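PDB 1IQ6: (R)-specific enoyl-CoA hydratase from Aeromonas punctata, which catalyses the hydration of trans-2-enoyl-CoA with acyl chains of 4-6 carbon atoms to (3R)-3-hydroxyacyl-CoA, acting in polyhydroxyalkanoate biosynthesis. Local coordinates for residues Leu78-Ser83 and Leu112-Phe117; Ser15-Ala20 and Phe117-Ala122; Ala24-Leu29 and Gly55-Ser60. One frame throughout, in Å; residues are numbered along the deposited sequence.

Contact 1. Residues Leu78-Ser83 and Leu112-Phe117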
loop_
_atom_site.group_PDB
_atom_site.type_symbol
_atom_site.label_atom_id
_atom_site.label_comp_id
_atom_site.label_asym_id
_atom_site.label_seq_id
_atom_site.Cartn_x
_atom_site.Cartn_y
_atom_site.Cartn_z
ATOM N N LEU B 78 -6.611 -10.217 -0.114
ATOM C CA LEU B 78 -7.385 -10.366 -1.342
ATOM C C LEU B 78 -7.678 -8.983 -1.930
ATOM O O LEU B 78 -7.732 -8.812 -3.147
ATOM C CB LEU B 78 -8.701 -11.108 -1.075
ATOM C CG LEU B 78 -8.598 -12.562 -0.601
ATOM C CD1 LEU B 78 -9.998 -13.144 -0.474
ATOM C CD2 LEU B 78 -7.777 -13.387 -1.584
ATOM N N GLY B 79 -7.862 -7.991 -1.063
ATOM C CA GLY B 79 -8.138 -6.651 -1.544
ATOM C C GLY B 79 -7.995 -5.594 -0.468
ATOM O O GLY B 79 -8.089 -5.890 0.722
ATOM N N GLN B 80 -7.754 -4.358 -0.891
ATOM C CA GLN B 80 -7.618 -3.241 0.036
ATOM C C GLN B 80 -8.029 -1.953 -0.652
ATOM O O GLN B 80 -7.518 -1.630 -1.724
ATOM C CB GLN B 80 -6.170 -3.108 0.525
ATOM C CG GLN B 80 -5.917 -1.893 1.427
ATOM C CD GLN B 80 -6.520 -2.039 2.820
ATOM O OE1 GLN B 80 -6.156 -2.942 3.575
ATOM N NE2 GLN B 80 -7.438 -1.140 3.166
ATOM N N SER B 81 -8.975 -1.233 -0.057
ATOM C CA SER B 81 -9.408 0.048 -0.603
ATOM C C SER B 81 -8.809 1.112 0.311
ATOM O O SER B 81 -8.726 0.918 1.529
ATOM C CB SER B 81 -10.938 0.156 -0.622
ATOM O OG SER B 81 -11.484 0.113 0.682
ATOM N N LEU B 82 -8.375 2.221 -0.274
ATOM C CA LEU B 82 -7.755 3.296 0.491
ATOM C C LEU B 82 -8.209 4.674 0.053
ATOM O O LEU B 82 -8.275 4.968 -1.133
ATOM C CB LEU B 82 -6.233 3.230 0.339
ATOM C CG LEU B 82 -5.556 1.928 0.758
ATOM C CD1 LEU B 82 -4.166 1.855 0.135
ATOM C CD2 LEU B 82 -5.485 1.833 2.267
ATOM N N SER B 83 -8.522 5.520 1.029
ATOM C CA SER B 83 -8.904 6.895 0.768
ATOM C C SER B 83 -8.019 7.709 1.711
ATOM O O SER B 83 -8.003 7.464 2.919
ATOM C CB SER B 83 -10.384 7.119 1.079
ATOM O OG SER B 83 -11.200 6.391 0.174
ATOM N N LEU B 112 -12.603 -6.216 6.799
ATOM C CA LEU B 112 -12.262 -5.396 7.954
ATOM C C LEU B 112 -12.140 -3.929 7.586
ATOM O O LEU B 112 -11.675 -3.593 6.499
ATOM C CB LEU B 112 -10.926 -5.846 8.562
ATOM C CG LEU B 112 -10.752 -7.310 8.984
ATOM C CD1 LEU B 112 -10.211 -8.111 7.806
ATOM C CD2 LEU B 112 -9.800 -7.403 10.178
ATOM N N THR B 113 -12.575 -3.055 8.486
ATOM C CA THR B 113 -12.426 -1.626 8.257
ATOM C C THR B 113 -11.004 -1.327 8.728
ATOM O O THR B 113 -10.579 -1.787 9.790
ATOM C CB THR B 113 -13.471 -0.820 9.052
ATOM O OG1 THR B 113 -14.741 -0.936 8.395
ATOM C CG2 THR B 113 -13.086 0.651 9.139
ATOM N N THR B 114 -10.269 -0.578 7.914
ATOM C CA THR B 114 -8.874 -0.244 8.187
ATOM C C THR B 114 -8.691 1.268 8.234
ATOM O O THR B 114 -8.957 1.959 7.252
ATOM C CB THR B 114 -7.985 -0.842 7.089
ATOM O OG1 THR B 114 -8.403 -0.338 5.814
ATOM C CG2 THR B 114 -8.120 -2.361 7.075
ATOM N N ARG B 115 -8.225 1.772 9.373
ATOM C CA ARG B 115 -8.041 3.207 9.554
ATOM C C ARG B 115 -6.704 3.605 10.154
ATOM O O ARG B 115 -6.135 2.878 10.962
ATOM C CB ARG B 115 -9.159 3.752 10.450
ATOM C CG ARG B 115 -10.525 3.548 9.839
ATOM C CD ARG B 115 -11.669 4.039 10.696
ATOM N NE ARG B 115 -12.897 3.954 9.911
ATOM C CZ ARG B 115 -14.128 4.036 10.402
ATOM N NH1 ARG B 115 -15.168 3.947 9.582
ATOM N NH2 ARG B 115 -14.325 4.196 11.701
ATOM N N ILE B 116 -6.205 4.762 9.725
ATOM C CA ILE B 116 -4.966 5.323 10.256
ATOM C C ILE B 116 -5.361 6.670 10.850
ATOM O O ILE B 116 -5.989 7.493 10.173
ATOM C CB ILE B 116 -3.910 5.605 9.159
ATOM C CG1 ILE B 116 -3.469 4.312 8.468
ATOM C CG2 ILE B 116 -2.698 6.315 9.786
ATOM C CD1 ILE B 116 -2.680 3.368 9.359
ATOM N N PHE B 117 -5.014 6.885 12.116
ATOM C CA PHE B 117 -5.304 8.147 12.786
ATOM C C PHE B 117 -4.004 8.889 13.063
ATOM O O PHE B 117 -2.987 8.276 13.381
ATOM C CB PHE B 117 -6.035 7.925 14.117
ATOM C CG PHE B 117 -7.485 7.580 13.963
ATOM C CD1 PHE B 117 -7.885 6.255 13.837
ATOM C CD2 PHE B 117 -8.448 8.585 13.910
ATOM C CE1 PHE B 117 -9.233 5.931 13.658
ATOM C CE2 PHE B 117 -9.799 8.267 13.731
ATOM C CZ PHE B 117 -10.184 6.935 13.604
#
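Gln-80 brings the NE2 end of its amide up to the hydroxyl OG1 of Thr-114, across an intervening strand of the sheet, and the meeting is almost entirely polar. The amide nitrogen NE2 of Gln-80 gives a hydrogen bond of 2.9 Å to OG1 of Thr-114, moderately bent at 152° and with the oxygen lying a little off the amide plane. The other N-H of the same nitrogen turns back to its own strand and meets O of Ser-81, also at 2.9 Å. That bond is the straighter of the two and runs nearly in the amide plane, although NE2 sits above the plane of the carbonyl and not on a lone pair. The side chain can do this because it turns at the CB-CG bond (chi2 72°), which folds the amide back beside the next peptide. Its other end is held too, since OE1 is hydrogen-bonded to Tyr-77, so three bonds fix the flip and the rotation of a buried amide.

Strands 76-84 and 109-117 are not neighbours in this antiparallel hotdog sheet: strand 123-132 runs between them, and Gln-80 and Thr-114 approach from opposite directions over Ala-129 of that strand, on the concave face that wraps helix 55-68. Thr-114 also packs on Phe-62 of the helix, while Leu-82, two residues beyond Gln-80 and on the same face, rests on Met-56 and Ala-59. The methyl CG2 of Thr-114 remains at van der Waals range, 4.1 Å from OE1 of Gln-80. Near the start of the strand Leu-78 and Gly-79 both face Val-130, forming a classic beta bulge. Along its other edge, residues Gly-79 to Ser-83 pair antiparallel with a strand of the second subunit, which carries the sheet on through the homodimer.

Contact 2. Residues Ser15-Ala20 and Phe117-Ala122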
loop_
_atom_site.group_PDB
_atom_site.type_symbol
_atom_site.label_atom_id
_atom_site.label_comp_id
_atom_site.label_asym_id
_atom_site.label_seq_id
_atom_site.Cartn_x
_atom_site.Cartn_y
_atom_site.Cartn_z
ATOM N N SER B 15 0.714 1.401 17.037
ATOM C CA SER B 15 1.133 2.768 16.795
ATOM C C SER B 15 2.566 2.733 16.305
ATOM O O SER B 15 3.326 1.822 16.642
ATOM C CB SER B 15 1.033 3.605 18.072
ATOM O OG SER B 15 -0.319 3.739 18.480
ATOM N N LYS B 16 2.930 3.723 15.505
ATOM C CA LYS B 16 4.278 3.779 14.974
ATOM C C LYS B 16 4.635 5.171 14.492
ATOM O O LYS B 16 3.769 5.931 14.077
ATOM C CB LYS B 16 4.420 2.793 13.816
ATOM C CG LYS B 16 5.823 2.726 13.262
ATOM C CD LYS B 16 6.002 1.545 12.333
ATOM C CE LYS B 16 7.452 1.443 11.904
ATOM N NZ LYS B 16 7.729 0.195 11.151
ATOM N N ARG B 17 5.923 5.492 14.554
ATOM C CA ARG B 17 6.424 6.778 14.097
ATOM C C ARG B 17 7.288 6.553 12.864
ATOM O O ARG B 17 8.266 5.806 12.914
ATOM C CB ARG B 17 7.277 7.449 15.179
ATOM C CG ARG B 17 6.503 8.072 16.317
ATOM C CD ARG B 17 7.456 8.688 17.345
ATOM N NE ARG B 17 6.733 9.243 18.486
ATOM C CZ ARG B 17 6.137 10.430 18.495
ATOM N NH1 ARG B 17 5.495 10.839 19.580
ATOM N NH2 ARG B 17 6.197 11.220 17.430
ATOM N N PHE B 18 6.920 7.178 11.754
ATOM C CA PHE B 18 7.718 7.055 10.545
ATOM C C PHE B 18 8.550 8.320 10.453
ATOM O O PHE B 18 8.023 9.396 10.168
ATOM C CB PHE B 18 6.838 6.929 9.301
ATOM C CG PHE B 18 6.126 5.611 9.189
ATOM C CD1 PHE B 18 4.737 5.555 9.227
ATOM C CD2 PHE B 18 6.841 4.428 9.021
ATOM C CE1 PHE B 18 4.067 4.337 9.096
ATOM C CE2 PHE B 18 6.179 3.208 8.890
ATOM C CZ PHE B 18 4.787 3.167 8.927
ATOM N N GLY B 19 9.843 8.181 10.726
ATOM C CA GLY B 19 10.746 9.314 10.672
ATOM C C GLY B 19 11.450 9.363 9.334
ATOM O O GLY B 19 11.148 8.578 8.435
ATOM N N ALA B 20 12.409 10.275 9.207
ATOM C CA ALA B 20 13.154 10.440 7.965
ATOM C C ALA B 20 13.763 9.157 7.403
ATOM O O ALA B 20 13.713 8.920 6.195
ATOM C CB ALA B 20 14.253 11.484 8.165
ATOM N N PHE B 117 -5.014 6.885 12.116
ATOM C CA PHE B 117 -5.304 8.147 12.786
ATOM C C PHE B 117 -4.004 8.889 13.063
ATOM O O PHE B 117 -2.987 8.276 13.381
ATOM C CB PHE B 117 -6.035 7.925 14.117
ATOM C CG PHE B 117 -7.485 7.580 13.963
ATOM C CD1 PHE B 117 -7.885 6.255 13.837
ATOM C CD2 PHE B 117 -8.448 8.585 13.910
ATOM C CE1 PHE B 117 -9.233 5.931 13.658
ATOM C CE2 PHE B 117 -9.799 8.267 13.731
ATOM C CZ PHE B 117 -10.184 6.935 13.604
ATOM N N THR B 118 -4.054 10.208 12.939
ATOM C CA THR B 118 -2.889 11.040 13.192
ATOM C C THR B 118 -2.613 11.085 14.683
ATOM O O THR B 118 -3.389 10.583 15.496
ATOM C CB THR B 118 -3.121 12.481 12.737
ATOM O OG1 THR B 118 -4.167 13.061 13.533
ATOM C CG2 THR B 118 -3.513 12.524 11.267
ATOM N N GLN B 119 -1.497 11.707 15.032
ATOM C CA GLN B 119 -1.098 11.855 16.418
ATOM C C GLN B 119 -2.167 12.657 17.165
ATOM O O GLN B 119 -2.399 12.443 18.354
ATOM C CB GLN B 119 0.250 12.576 16.459
ATOM C CG GLN B 119 0.888 12.697 17.814
ATOM C CD GLN B 119 2.313 13.186 17.699
ATOM O OE1 GLN B 119 3.168 12.501 17.139
ATOM N NE2 GLN B 119 2.576 14.383 18.215
ATOM N N GLY B 120 -2.825 13.562 16.445
ATOM C CA GLY B 120 -3.864 14.395 17.030
ATOM C C GLY B 120 -5.237 13.749 17.090
ATOM O O GLY B 120 -6.201 14.380 17.524
ATOM N N GLY B 121 -5.332 12.499 16.648
ATOM C CA GLY B 121 -6.599 11.789 16.686
ATOM C C GLY B 121 -7.548 11.991 15.518
ATOM O O GLY B 121 -8.745 11.710 15.637
ATOM N N ALA B 122 -7.025 12.463 14.389
ATOM C CA ALA B 122 -7.839 12.698 13.203
ATOM C C ALA B 122 -7.607 11.619 12.155
ATOM O O ALA B 122 -6.503 11.090 12.021
ATOM C CB ALA B 122 -7.536 14.078 12.615
HETATM O O HOH W 1 5.781 14.577 17.209
#
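Arg-17 and Gln-119 meet at the protein surface through a weak hydrogen bond, NH2 of the arginine reaching OE1 of the glutamine at 3.3 Å with a poor N-H...O angle of 125°. The guanidinium and amide planes stand 72° apart, and the oxygen approaches the guanidinium obliquely. A water bridges the same two side chains just as loosely, accepting from NH2 of Arg-17 and from NE2 of Gln-119, each at 3.4 Å.

Firmer partners lie in the next shell. NH2 of Arg-17 is also hydrogen-bonded to O of Gly-91, and OE1 of Gln-119 to the backbone N of Glu-93, so both groups are drawn to the chain entering strand 93-103, which lies between strands 11-17 and 109-117 in the sheet. Each side chain needs length to get there: Arg-17 is extended from CG to NE, and Gln-119 runs out straight with CG anti to the backbone N (chi1 -174°).

What positions Gln-119 is a tight turn. Thr-118 anchors it, with N bonded to O of Ala-122 at 2.8 Å and its carbonyl O taking N of Gly-121 at 3.0 Å. Its hydroxyl OG1 receives N of Ala-122 at 3.0 Å and, weakly, N of Gly-120. Gly-121 takes up the left-handed backbone conformation that glycine tolerates. Together these features fit a type I turn with a G1 bulge, closing the beta hairpin between strands 109-117 and 123-132 of the hotdog sheet.

Contact 3. Residues Ala24-Leu29 and Gly55-Ser60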
loop_
_atom_site.group_PDB
_atom_site.type_symbol
_atom_site.label_atom_id
_atom_site.label_comp_id
_atom_site.label_asym_id
_atom_site.label_seq_id
_atom_site.Cartn_x
_atom_site.Cartn_y
_atom_site.Cartn_z
ATOM N N ALA B 24 12.675 7.487 3.897
ATOM C CA ALA B 24 13.709 7.321 2.880
ATOM C C ALA B 24 13.748 5.873 2.389
ATOM O O ALA B 24 13.896 5.619 1.191
ATOM C CB ALA B 24 15.070 7.722 3.442
ATOM N N ALA B 25 13.618 4.924 3.312
ATOM C CA ALA B 25 13.631 3.513 2.949
ATOM C C ALA B 25 12.418 3.184 2.077
ATOM O O ALA B 25 12.518 2.404 1.130
ATOM C CB ALA B 25 13.628 2.645 4.205
ATOM N N PHE B 26 11.272 3.783 2.390
ATOM C CA PHE B 26 10.079 3.518 1.597
ATOM C C PHE B 26 10.221 4.135 0.212
ATOM O O PHE B 26 9.781 3.555 -0.776
ATOM C CB PHE B 26 8.819 4.076 2.261
ATOM C CG PHE B 26 7.557 3.720 1.522
ATOM C CD1 PHE B 26 7.043 2.428 1.584
ATOM C CD2 PHE B 26 6.911 4.662 0.723
ATOM C CE1 PHE B 26 5.904 2.079 0.859
ATOM C CE2 PHE B 26 5.773 4.324 -0.005
ATOM C CZ PHE B 26 5.270 3.028 0.064
ATOM N N ALA B 27 10.832 5.313 0.147
ATOM C CA ALA B 27 11.041 5.982 -1.129
ATOM C C ALA B 27 11.882 5.075 -2.030
ATOM O O ALA B 27 11.570 4.894 -3.204
ATOM C CB ALA B 27 11.746 7.316 -0.915
ATOM N N ALA B 28 12.940 4.493 -1.466
ATOM C CA ALA B 28 13.812 3.600 -2.224
ATOM C C ALA B 28 13.096 2.338 -2.719
ATOM O O ALA B 28 13.311 1.902 -3.847
ATOM C CB ALA B 28 15.022 3.215 -1.376
ATOM N N LEU B 29 12.251 1.746 -1.877
ATOM C CA LEU B 29 11.522 0.538 -2.253
ATOM C C LEU B 29 10.432 0.799 -3.287
ATOM O O LEU B 29 10.267 0.032 -4.239
ATOM C CB LEU B 29 10.880 -0.100 -1.017
ATOM C CG LEU B 29 11.801 -0.752 0.016
ATOM C CD1 LEU B 29 11.030 -0.988 1.304
ATOM C CD2 LEU B 29 12.343 -2.062 -0.541
ATOM N N GLY B 55 1.445 8.223 1.728
ATOM C CA GLY B 55 0.195 7.601 2.124
ATOM C C GLY B 55 0.294 6.088 2.010
ATOM O O GLY B 55 -0.261 5.353 2.829
ATOM N N MET B 56 1.011 5.602 1.000
ATOM C CA MET B 56 1.139 4.162 0.829
ATOM C C MET B 56 2.034 3.505 1.887
ATOM O O MET B 56 2.000 2.286 2.065
ATOM C CB MET B 56 1.611 3.826 -0.589
ATOM C CG MET B 56 0.518 3.993 -1.658
ATOM S SD MET B 56 -0.960 2.935 -1.436
ATOM C CE MET B 56 -0.368 1.426 -2.201
ATOM N N LEU B 57 2.842 4.304 2.581
ATOM C CA LEU B 57 3.665 3.762 3.658
ATOM C C LEU B 57 2.721 3.626 4.864
ATOM O O LEU B 57 2.736 2.611 5.562
ATOM C CB LEU B 57 4.843 4.697 3.988
ATOM C CG LEU B 57 5.699 4.312 5.209
ATOM C CD1 LEU B 57 6.126 2.855 5.126
ATOM C CD2 LEU B 57 6.922 5.228 5.280
ATOM N N LEU B 58 1.893 4.645 5.091
ATOM C CA LEU B 58 0.931 4.596 6.191
ATOM C C LEU B 58 0.028 3.372 6.009
ATOM O O LEU B 58 -0.194 2.605 6.944
ATOM C CB LEU B 58 0.058 5.856 6.207
ATOM C CG LEU B 58 0.724 7.220 6.401
ATOM C CD1 LEU B 58 -0.311 8.337 6.278
ATOM C CD2 LEU B 58 1.391 7.253 7.762
ATOM N N ALA B 59 -0.469 3.185 4.787
ATOM C CA ALA B 59 -1.366 2.075 4.486
ATOM C C ALA B 59 -0.727 0.705 4.665
ATOM O O ALA B 59 -1.421 -0.281 4.909
ATOM C CB ALA B 59 -1.904 2.214 3.068
ATOM N N SER B 60 0.594 0.641 4.548
ATOM C CA SER B 60 1.295 -0.629 4.702
ATOM C C SER B 60 1.163 -1.214 6.109
ATOM O O SER B 60 1.332 -2.419 6.300
ATOM C CB SER B 60 2.770 -0.460 4.332
ATOM O OG SER B 60 2.903 -0.164 2.949
#
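Phe-26 on Leu-57 makes this a buried apolar helix-helix contact of the hotdog fold, joining helix 20-30 to the N-terminal end of helix 55-68, the central helix that the sheet wraps. The short segments cross steeply, at 102°, with their axes 10.5 Å apart, and the ring of Phe-26 reaches across between them. CB of Leu-57 stands over the centre of the Phe-26 ring, 3.8 Å from its centroid, in a CH-pi contact. With its CG anti to the backbone N (chi1 174°), Leu-57 then slides past the ring towards the root of Phe-26, where CD1 meets CD1 of the phenylalanine at 3.7 Å and CD2 lies by its CB. The far tip of the ring, CZ, rests on CB of Met-56 at 3.8 Å.

Around this pair, His-54 meets the Phe-26 ring edge-to-face, and Ser-60 of the second subunit packs on it too. Gly-55, by similarity, contributes to the hydroxyacyl-CoA site, so the contact lies next to the probable substrate pocket. Within the helix, OG of Ser-60 donates to O of Met-56, one turn back, at 2.8 Å in the carbonyl plane.

Overall arrangement
Contacts 1 and 3 are buried, contact 1 on the helix side of the sheet and contact 3 between helices, whereas contact 2 lies at the surface. Contacts 1 and 2 belong to the same sheet, meet in sequence at Phe-117, and each spans an intervening strand; yet the first is a firm, enclosed amide-hydroxyl bond and the second a loose, water-bridged one. Contact 3 is apolar and joins helices. It abuts the other two through helix 55-68: Ile-116 of contact 1 packs on Leu-58, while Phe-18, beside Arg-17, packs on Leu-57 and Leu-58. Segments of all three contacts also reach the second subunit.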